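PDB 3E6S: ferritin from Pseudo-nitzschia multiseries, which probably oxidises ferrous iron with oxygen and stores it as ferric hydroxide inside a 24-subunit cage, in a soluble and non-toxic form. Local coordinates for residues D7-Q12 and L103-A108; Q21-A26 and L43-E48; S25-F30 and G37-M42. One frame throughout, in Å; residues are numbered along the deposited sequence. Where two conformers were deposited one is given.

Interaction 1 (D7-Q12 and L103-A108); sequences DLFNRQ and LNLAEA. With FE (Fe (III) ion), chain J; FE (Fe (III) ion), chain L.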
loop_
_atom_site.group_PDB
_atom_site.type_symbol
_atom_site.label_atom_id
_atom_site.label_comp_id
_atom_site.label_asym_id
_atom_site.label_seq_id
_atom_site.Cartn_x
_atom_site.Cartn_y
_atom_site.Cartn_z
ATOM N N ASP A 7 -8.281 -59.176 7.189
ATOM C CA ASP A 7 -9.065 -59.173 8.434
ATOM C C ASP A 7 -8.469 -58.310 9.523
ATOM O O ASP A 7 -9.208 -57.607 10.206
ATOM C CB ASP A 7 -9.234 -60.588 8.971
ATOM C CG ASP A 7 -10.062 -61.414 8.055
ATOM O OD1 ASP A 7 -10.953 -60.862 7.396
ATOM O OD2 ASP A 7 -9.776 -62.590 7.926
ATOM N N LEU A 8 -7.168 -58.399 9.729
ATOM C CA LEU A 8 -6.534 -57.536 10.738
ATOM C C LEU A 8 -6.656 -56.033 10.364
ATOM O O LEU A 8 -6.759 -55.168 11.246
ATOM C CB LEU A 8 -5.071 -57.887 10.976
ATOM C CG LEU A 8 -4.790 -59.158 11.808
ATOM C CD1 LEU A 8 -3.309 -59.361 11.913
ATOM C CD2 LEU A 8 -5.415 -59.109 13.246
ATOM N N PHE A 9 -6.610 -55.736 9.081
ATOM C CA PHE A 9 -6.746 -54.351 8.615
ATOM C C PHE A 9 -8.158 -53.853 8.937
ATOM O O PHE A 9 -8.359 -52.737 9.495
ATOM C CB PHE A 9 -6.439 -54.258 7.109
ATOM C CG PHE A 9 -6.157 -52.841 6.651
ATOM C CD1 PHE A 9 -4.848 -52.358 6.580
ATOM C CD2 PHE A 9 -7.204 -51.982 6.393
ATOM C CE1 PHE A 9 -4.599 -51.025 6.189
ATOM C CE2 PHE A 9 -6.959 -50.655 5.984
ATOM C CZ PHE A 9 -5.666 -50.196 5.902
ATOM N N ASN A 10 -9.157 -54.691 8.598
ATOM C CA ASN A 10 -10.569 -54.391 8.922
ATOM C C ASN A 10 -10.760 -54.190 10.427
ATOM O O ASN A 10 -11.431 -53.238 10.857
ATOM C CB ASN A 10 -11.476 -55.545 8.400
ATOM C CG ASN A 10 -12.938 -55.209 8.391
ATOM O OD1 ASN A 10 -13.730 -55.815 9.130
ATOM N ND2 ASN A 10 -13.329 -54.265 7.559
ATOM N N ARG A 11 -10.160 -55.048 11.244
ATOM C CA ARG A 11 -10.282 -54.898 12.694
ATOM C C ARG A 11 -9.598 -53.634 13.279
ATOM O O ARG A 11 -10.031 -53.132 14.326
ATOM C CB ARG A 11 -9.784 -56.154 13.412
ATOM C CG ARG A 11 -10.737 -57.351 13.161
ATOM C CD ARG A 11 -10.432 -58.598 14.024
ATOM N NE ARG A 11 -11.551 -59.551 13.982
ATOM C CZ ARG A 11 -12.510 -59.637 14.911
ATOM N NH1 ARG A 11 -12.495 -58.838 15.980
ATOM N NH2 ARG A 11 -13.481 -60.530 14.776
ATOM N N GLN A 12 -8.553 -53.143 12.615
ATOM C CA GLN A 12 -7.895 -51.887 13.002
ATOM C C GLN A 12 -8.901 -50.703 12.874
ATOM O O GLN A 12 -8.921 -49.811 13.725
ATOM C CB GLN A 12 -6.631 -51.649 12.152
ATOM C CG GLN A 12 -5.722 -50.543 12.703
ATOM C CD GLN A 12 -5.388 -50.792 14.181
ATOM O OE1 GLN A 12 -5.145 -51.940 14.589
ATOM N NE2 GLN A 12 -5.395 -49.724 14.992
ATOM N N LEU A 103 1.149 -52.777 15.573
ATOM C CA LEU A 103 2.353 -53.615 15.422
ATOM C C LEU A 103 2.019 -55.011 14.931
ATOM O O LEU A 103 2.759 -55.595 14.130
ATOM C CB LEU A 103 3.135 -53.714 16.745
ATOM C CG LEU A 103 3.772 -52.427 17.261
ATOM C CD1 LEU A 103 4.318 -52.630 18.691
ATOM C CD2 LEU A 103 4.892 -51.950 16.317
ATOM N N ASN A 104 0.948 -55.576 15.451
ATOM C CA ASN A 104 0.489 -56.896 14.989
ATOM C C ASN A 104 0.033 -56.861 13.522
ATOM O O ASN A 104 0.244 -57.796 12.752
ATOM C CB ASN A 104 -0.630 -57.415 15.891
ATOM C CG ASN A 104 -0.107 -57.842 17.269
ATOM O OD1 ASN A 104 1.105 -58.132 17.449
ATOM N ND2 ASN A 104 -1.005 -57.872 18.248
ATOM N N LEU A 105 -0.577 -55.758 13.128
ATOM C CA LEU A 105 -0.985 -55.573 11.729
ATOM C C LEU A 105 0.244 -55.448 10.857
ATOM O O LEU A 105 0.295 -55.997 9.772
ATOM C CB LEU A 105 -1.823 -54.282 11.595
ATOM C CG LEU A 105 -2.274 -53.868 10.207
ATOM C CD1 LEU A 105 -3.108 -55.026 9.649
ATOM C CD2 LEU A 105 -3.100 -52.590 10.290
ATOM N N ALA A 106 1.226 -54.655 11.303
ATOM C CA ALA A 106 2.466 -54.518 10.522
ATOM C C ALA A 106 3.209 -55.860 10.407
ATOM O O ALA A 106 3.793 -56.179 9.359
ATOM C CB ALA A 106 3.391 -53.463 11.186
ATOM N N GLU A 107 3.194 -56.638 11.476
ATOM C CA GLU A 107 3.819 -57.976 11.415
ATOM C C GLU A 107 3.137 -58.899 10.366
ATOM O O GLU A 107 3.807 -59.643 9.629
ATOM C CB GLU A 107 3.862 -58.624 12.808
ATOM C CG GLU A 107 4.738 -59.945 12.876
ATOM C CD GLU A 107 6.031 -59.924 11.995
ATOM O OE1 GLU A 107 6.833 -58.953 12.034
ATOM O OE2 GLU A 107 6.254 -60.916 11.257
ATOM N N ALA A 108 1.812 -58.849 10.304
ATOM C CA ALA A 108 1.046 -59.623 9.313
ATOM C C ALA A 108 1.378 -59.169 7.900
ATOM O O ALA A 108 1.636 -59.997 6.966
ATOM C CB ALA A 108 -0.458 -59.495 9.610
HETATM FE FE FE J . -12.420 -61.409 5.639
HETATM FE FE FE L . -11.091 -63.996 6.829
HETATM O O HOH W 1 -12.213 -59.455 4.343
HETATM O O HOH W 2 -12.808 -61.543 7.565
HETATM O O HOH W 3 -10.121 -65.091 7.744
#
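Q12 lays its CB and CG against L105 CD2, while its carboxamide is held at both ends: OE1 is hydrogen-bonded to OG of S101 on helix 84-111, and NE2 to the iron ligand E16. A bend at chi2 (53°) turns the amide off the line of the chain, leaving the methylenes to the leucine. Across the contact itself everything is van der Waals. L105 works as a fork: CD1 packs 3.7 Å from L8 CB and lies 3.6 Å from the backbone N of F9, while CD2 reaches F9 CD1 and Q12 CB, each at 4.1 Å. With CG anti to the backbone N (chi1 177°), the two methyls are brought up to helix 7-12. One turn on, L8 CD1 meets A108 CB at 3.7 Å. The segment axes run antiparallel, 9.7 Å apart. F56 of helix 36-62 touches F9, Q12 and L105; from helix 115-145 F120 packs on F9 and L121 on L105, within the four-helix bundle of the ferritin fold. The carboxylate end of D7 leads off from segment 103-108 and bridges two ferric ions, OD1 to the iron of chain J at 2.4 Å and OD2 to that of chain L at 2.2 Å; E3 shares an iron with OD1. Segment 7-12 thus separates its chemistry by face: iron on one flank, and toward segment 103-108 apolar packing with no hydrogen bond across.

Interaction 2 (Q21-A26 and L43-E48); sequences QVYLSA and LAESAE. With FE (Fe (III) ion), chain H; FE (Fe (III) ion), chain G.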
loop_
_atom_site.group_PDB
_atom_site.type_symbol
_atom_site.label_atom_id
_atom_site.label_comp_id
_atom_site.label_asym_id
_atom_site.label_seq_id
_atom_site.Cartn_x
_atom_site.Cartn_y
_atom_site.Cartn_z
ATOM N N GLN A 21 -14.868 -43.857 20.803
ATOM C CA GLN A 21 -15.986 -43.886 21.766
ATOM C C GLN A 21 -15.524 -43.911 23.217
ATOM O O GLN A 21 -16.201 -43.356 24.086
ATOM C CB GLN A 21 -16.881 -45.105 21.536
ATOM C CG GLN A 21 -17.769 -44.987 20.337
ATOM C CD GLN A 21 -18.878 -43.968 20.546
ATOM O OE1 GLN A 21 -18.705 -42.820 20.197
ATOM N NE2 GLN A 21 -20.037 -44.413 21.038
ATOM N N VAL A 22 -14.420 -44.595 23.497
ATOM C CA VAL A 22 -13.861 -44.585 24.861
ATOM C C VAL A 22 -13.397 -43.148 25.201
ATOM O O VAL A 22 -13.670 -42.651 26.284
ATOM C CB VAL A 22 -12.704 -45.589 25.040
ATOM C CG1 VAL A 22 -12.046 -45.445 26.406
ATOM C CG2 VAL A 22 -13.232 -47.034 24.839
ATOM N N TYR A 23 -12.741 -42.477 24.259
ATOM C CA TYR A 23 -12.358 -41.073 24.469
ATOM C C TYR A 23 -13.595 -40.204 24.702
ATOM O O TYR A 23 -13.593 -39.318 25.559
ATOM C CB TYR A 23 -11.572 -40.561 23.278
ATOM C CG TYR A 23 -10.087 -40.834 23.392
ATOM C CD1 TYR A 23 -9.431 -41.664 22.492
ATOM C CD2 TYR A 23 -9.335 -40.195 24.386
ATOM C CE1 TYR A 23 -8.019 -41.875 22.589
ATOM C CE2 TYR A 23 -7.964 -40.374 24.495
ATOM C CZ TYR A 23 -7.311 -41.199 23.601
ATOM O OH TYR A 23 -5.958 -41.352 23.771
ATOM N N LEU A 24 -14.652 -40.465 23.949
ATOM C CA LEU A 24 -15.908 -39.705 24.197
ATOM C C LEU A 24 -16.461 -39.957 25.622
ATOM O O LEU A 24 -16.863 -39.022 26.300
ATOM C CB LEU A 24 -16.977 -40.012 23.165
ATOM C CG LEU A 24 -18.303 -39.198 23.367
ATOM C CD1 LEU A 24 -18.073 -37.675 23.255
ATOM C CD2 LEU A 24 -19.356 -39.649 22.317
ATOM N N SER A 25 -16.450 -41.216 26.067
ATOM C CA SER A 25 -16.912 -41.578 27.424
ATOM C C SER A 25 -16.044 -40.931 28.518
ATOM O O SER A 25 -16.548 -40.555 29.593
ATOM C CB SER A 25 -16.970 -43.108 27.590
ATOM O OG SER A 25 -15.687 -43.684 27.818
ATOM N N ALA A 26 -14.745 -40.786 28.228
ATOM C CA ALA A 26 -13.825 -40.059 29.133
ATOM C C ALA A 26 -14.183 -38.563 29.174
ATOM O O ALA A 26 -14.162 -37.953 30.225
ATOM C CB ALA A 26 -12.345 -40.262 28.723
ATOM N N LEU A 43 -12.094 -35.036 24.000
ATOM C CA LEU A 43 -12.939 -34.815 22.828
ATOM C C LEU A 43 -12.103 -34.668 21.559
ATOM O O LEU A 43 -12.480 -35.192 20.491
ATOM C CB LEU A 43 -13.875 -33.604 23.078
ATOM C CG LEU A 43 -15.109 -33.453 22.212
ATOM C CD1 LEU A 43 -16.056 -34.621 22.415
ATOM C CD2 LEU A 43 -15.848 -32.108 22.534
ATOM N N ALA A 44 -10.996 -33.926 21.643
ATOM C CA ALA A 44 -10.041 -33.808 20.537
ATOM C C ALA A 44 -9.523 -35.191 20.103
ATOM O O ALA A 44 -9.476 -35.505 18.903
ATOM C CB ALA A 44 -8.850 -32.896 20.950
ATOM N N GLU A 45 -9.126 -36.028 21.062
ATOM C CA GLU A 45 -8.658 -37.394 20.713
ATOM C C GLU A 45 -9.756 -38.266 20.135
ATOM O O GLU A 45 -9.481 -39.120 19.291
ATOM C CB GLU A 45 -8.148 -38.120 21.949
ATOM C CG GLU A 45 -6.716 -37.819 22.279
ATOM C CD GLU A 45 -5.815 -38.399 21.231
ATOM O OE1 GLU A 45 -5.810 -39.654 21.032
ATOM O OE2 GLU A 45 -5.155 -37.577 20.566
ATOM N N SER A 46 -10.994 -38.102 20.610
ATOM C CA SER A 46 -12.128 -38.848 20.041
ATOM C C SER A 46 -12.272 -38.535 18.542
ATOM O O SER A 46 -12.463 -39.447 17.716
ATOM C CB SER A 46 -13.430 -38.513 20.799
ATOM O OG SER A 46 -14.540 -39.183 20.209
ATOM N N ALA A 47 -12.169 -37.256 18.181
ATOM C CA ALA A 47 -12.215 -36.843 16.785
ATOM C C ALA A 47 -11.050 -37.394 15.991
ATOM O O ALA A 47 -11.227 -37.871 14.865
ATOM C CB ALA A 47 -12.222 -35.313 16.685
ATOM N N GLU A 48 -9.851 -37.295 16.560
ATOM C CA GLU A 48 -8.674 -37.779 15.898
ATOM C C GLU A 48 -8.663 -39.307 15.703
ATOM O O GLU A 48 -8.248 -39.759 14.637
ATOM C CB GLU A 48 -7.443 -37.357 16.674
ATOM C CG GLU A 48 -6.194 -37.990 16.171
ATOM C CD GLU A 48 -5.035 -37.054 16.364
ATOM O OE1 GLU A 48 -5.070 -36.301 17.366
ATOM O OE2 GLU A 48 -4.122 -37.044 15.497
HETATM FE FE FE H . -3.734 -37.982 19.248
HETATM FE FE FE G . -4.802 -41.397 19.980
HETATM O O HOH W 4 -17.143 -40.734 18.630
HETATM O O HOH W 5 -3.376 -35.684 19.251
HETATM O O HOH W 6 -4.786 -40.155 18.273
HETATM O O HOH W 7 -4.009 -42.935 18.718
HETATM O O HOH W 8 -2.156 -38.108 17.464
#
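E45 sets its CB over the face of the Y23 ring, 3.3 Å from the centroid and 10° off the normal, a close CH-pi contact. Beside it, Y23 CB meets S46 CB at 3.7 Å, and L24 and L43 lie side by side with their CD1 methyls touching. The E45 chain bends at chi2 (-68°), which carries its carboxylate toward the hydroxyl end of the tyrosine, ring and carboxylate planes 69° apart, to bridge two ferric ions: OE1 binds the iron of chain G at 2.3 Å and OE2 that of chain H at 2.0 Å. E49, E95 and E131 share iron with OE1, an arrangement consistent with a ferroxidase centre. The hydroxyl of Y23 is hydrogen-bonded to E95, making the tyrosine a second-shell support. One water donates to Q21 OE1 at 3.0 Å and weakly to S46 OG; another, bound to the chain H iron, donates to E48 OE1 at 2.6 Å, while E48 OE2 binds a further ferric ion. The axes of segments 21-26 and 43-48 approach to 7.8 Å where antiparallel helices 3-32 and 36-62 meet; I91 and L94 of helix 84-111 pack on Y23 within the bundle, and L54 of another subunit on L24 and L43.

Interaction 3 (S25-F30 and G37-M42); sequences SASIWF and GMAAYM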
loop_
_atom_site.group_PDB
_atom_site.type_symbol
_atom_site.label_atom_id
_atom_site.label_comp_id
_atom_site.label_asym_id
_atom_site.label_seq_id
_atom_site.Cartn_x
_atom_site.Cartn_y
_atom_site.Cartn_z
ATOM N N SER A 25 -16.450 -41.216 26.067
ATOM C CA SER A 25 -16.912 -41.578 27.424
ATOM C C SER A 25 -16.044 -40.931 28.518
ATOM O O SER A 25 -16.548 -40.555 29.593
ATOM C CB SER A 25 -16.970 -43.108 27.590
ATOM O OG SER A 25 -15.687 -43.684 27.818
ATOM N N ALA A 26 -14.745 -40.786 28.228
ATOM C CA ALA A 26 -13.825 -40.059 29.133
ATOM C C ALA A 26 -14.183 -38.563 29.174
ATOM O O ALA A 26 -14.162 -37.953 30.225
ATOM C CB ALA A 26 -12.345 -40.262 28.723
ATOM N N SER A 27 -14.500 -37.991 28.015
ATOM C CA SER A 27 -14.863 -36.575 27.916
ATOM C C SER A 27 -16.111 -36.289 28.752
ATOM O O SER A 27 -16.195 -35.267 29.464
ATOM C CB SER A 27 -15.079 -36.197 26.435
ATOM O OG SER A 27 -15.192 -34.796 26.250
ATOM N N ILE A 28 -17.072 -37.202 28.676
ATOM C CA ILE A 28 -18.321 -37.111 29.421
ATOM C C ILE A 28 -18.064 -37.193 30.920
ATOM O O ILE A 28 -18.562 -36.354 31.690
ATOM C CB ILE A 28 -19.328 -38.222 28.979
ATOM C CG1 ILE A 28 -19.807 -37.965 27.540
ATOM C CG2 ILE A 28 -20.488 -38.298 29.954
ATOM C CD1 ILE A 28 -20.507 -39.197 26.784
ATOM N N TRP A 29 -17.307 -38.202 31.358
ATOM C CA TRP A 29 -16.997 -38.318 32.795
ATOM C C TRP A 29 -16.330 -37.014 33.289
ATOM O O TRP A 29 -16.733 -36.441 34.314
ATOM C CB TRP A 29 -16.079 -39.526 33.068
ATOM C CG TRP A 29 -15.942 -39.796 34.570
ATOM C CD1 TRP A 29 -16.683 -40.677 35.329
ATOM C CD2 TRP A 29 -15.047 -39.138 35.479
ATOM N NE1 TRP A 29 -16.280 -40.615 36.663
ATOM C CE2 TRP A 29 -15.299 -39.659 36.779
ATOM C CE3 TRP A 29 -14.080 -38.139 35.326
ATOM C CZ2 TRP A 29 -14.568 -39.253 37.900
ATOM C CZ3 TRP A 29 -13.366 -37.714 36.455
ATOM C CH2 TRP A 29 -13.637 -38.263 37.727
ATOM N N PHE A 30 -15.339 -36.515 32.552
ATOM C CA PHE A 30 -14.685 -35.242 32.920
ATOM C C PHE A 30 -15.662 -34.046 32.978
ATOM O O PHE A 30 -15.678 -33.292 33.983
ATOM C CB PHE A 30 -13.524 -34.942 31.966
ATOM C CG PHE A 30 -12.291 -35.779 32.217
ATOM C CD1 PHE A 30 -11.764 -35.886 33.485
ATOM C CD2 PHE A 30 -11.638 -36.410 31.166
ATOM C CE1 PHE A 30 -10.594 -36.676 33.739
ATOM C CE2 PHE A 30 -10.449 -37.163 31.394
ATOM C CZ PHE A 30 -9.952 -37.295 32.685
ATOM N N GLY A 37 -11.185 -28.878 31.010
ATOM C CA GLY A 37 -9.933 -28.929 30.258
ATOM C C GLY A 37 -9.573 -30.347 29.803
ATOM O O GLY A 37 -9.278 -30.584 28.616
ATOM N N MET A 38 -9.582 -31.297 30.750
ATOM C CA MET A 38 -9.338 -32.700 30.442
ATOM C C MET A 38 -10.415 -33.213 29.479
ATOM O O MET A 38 -10.106 -33.971 28.561
ATOM C CB MET A 38 -9.341 -33.532 31.749
ATOM C CG MET A 38 -8.236 -33.089 32.740
ATOM S SD MET A 38 -8.156 -34.072 34.215
ATOM C CE MET A 38 -6.817 -33.204 35.075
ATOM N N ALA A 39 -11.663 -32.795 29.693
ATOM C CA ALA A 39 -12.757 -33.134 28.789
ATOM C C ALA A 39 -12.440 -32.697 27.354
ATOM O O ALA A 39 -12.701 -33.443 26.402
ATOM C CB ALA A 39 -14.036 -32.499 29.251
ATOM N N ALA A 40 -11.926 -31.473 27.188
ATOM C CA ALA A 40 -11.664 -30.958 25.824
ATOM C C ALA A 40 -10.565 -31.775 25.138
ATOM O O ALA A 40 -10.600 -32.001 23.924
ATOM C CB ALA A 40 -11.269 -29.469 25.891
ATOM N N TYR A 41 -9.576 -32.200 25.912
ATOM C CA TYR A 41 -8.499 -33.028 25.408
ATOM C C TYR A 41 -9.056 -34.374 24.941
ATOM O O TYR A 41 -8.648 -34.909 23.899
ATOM C CB TYR A 41 -7.483 -33.313 26.517
ATOM C CG TYR A 41 -6.241 -34.018 26.033
ATOM C CD1 TYR A 41 -5.100 -33.290 25.785
ATOM C CD2 TYR A 41 -6.181 -35.408 25.898
ATOM C CE1 TYR A 41 -3.947 -33.888 25.370
ATOM C CE2 TYR A 41 -5.009 -36.031 25.466
ATOM C CZ TYR A 41 -3.898 -35.242 25.204
ATOM O OH TYR A 41 -2.694 -35.750 24.785
ATOM N N MET A 42 -9.955 -34.936 25.727
ATOM C CA MET A 42 -10.508 -36.265 25.393
ATOM C C MET A 42 -11.400 -36.158 24.136
ATOM O O MET A 42 -11.479 -37.074 23.316
ATOM C CB MET A 42 -11.309 -36.824 26.586
ATOM C CG MET A 42 -10.467 -37.173 27.839
ATOM S SD MET A 42 -9.151 -38.358 27.438
ATOM C CE MET A 42 -8.119 -38.488 28.892
#
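This contact belongs to the antiparallel hairpin of helices 3-32 and 36-62 in the ferritin four-helix bundle, close to the short turn that joins them. The two segments run at 167° with axes 7.8 Å apart, and small residues allow the approach: the CA atoms of S27 and A39 are 4.1 Å from each other, and F30 CB rests against A39 CB. F30 presents its ring to both methionines. M38 lies across it at about a right angle, with CB over the centre of one face, 3.6 Å from the ring centroid and 5° off the normal, a CH-pi contact. Because the methionine is extended beyond CG, its sulfur continues past the ring, SD coming 3.6 Å from F30 CE1 in an oblique Met-aromatic contact. M42 takes another side of the same ring. Its chain bends at chi2 (-57°), and CG sits at the ring edge in plane, 3.6 Å from F30 CE2, with CE close by. That same CG also meets A26 CB at 3.7 Å; M42 CG thus touches both A26 and F30, one turn apart on segment 25-30. One polar bond crosses the interface: in the conformer described, one of two deposited for S27, OG donates to A39 O at 2.8 Å from above the carbonyl plane. Beyond the pair, W88 of helix 84-111 brings its indole against the F30 ring and touches both methionines, while I91 of that helix packs on M42 and V87 on A26. D156 of helix 151-157 accepts hydrogen bonds from the backbone N of G37 and M38 at the start of helix 36-62, and V57 of another subunit lies on I28.

In the fold
All three contacts are largely buried and all use helix 3-32. Interactions 2 and 3 join it to helix 36-62 as adjoining parts of one hairpin; their centres are 8 Å apart and they share S25 and A26. Interaction 1 pairs it instead with helix 84-111, on the opposite side of the chain's centre from interaction 3, about 29 Å between centres. Interactions 1 and 2 each border iron, but in interaction 1 the ligand's carboxylate leads off from the partner helix, whereas in interaction 2 the ligand itself packs on the partner's ring. Interaction 3, toward the hairpin turn, relies on methionines, a phenylalanine and the one direct hydrogen bond between segments. Interactions 2 and 3 both touch the same neighbouring subunit.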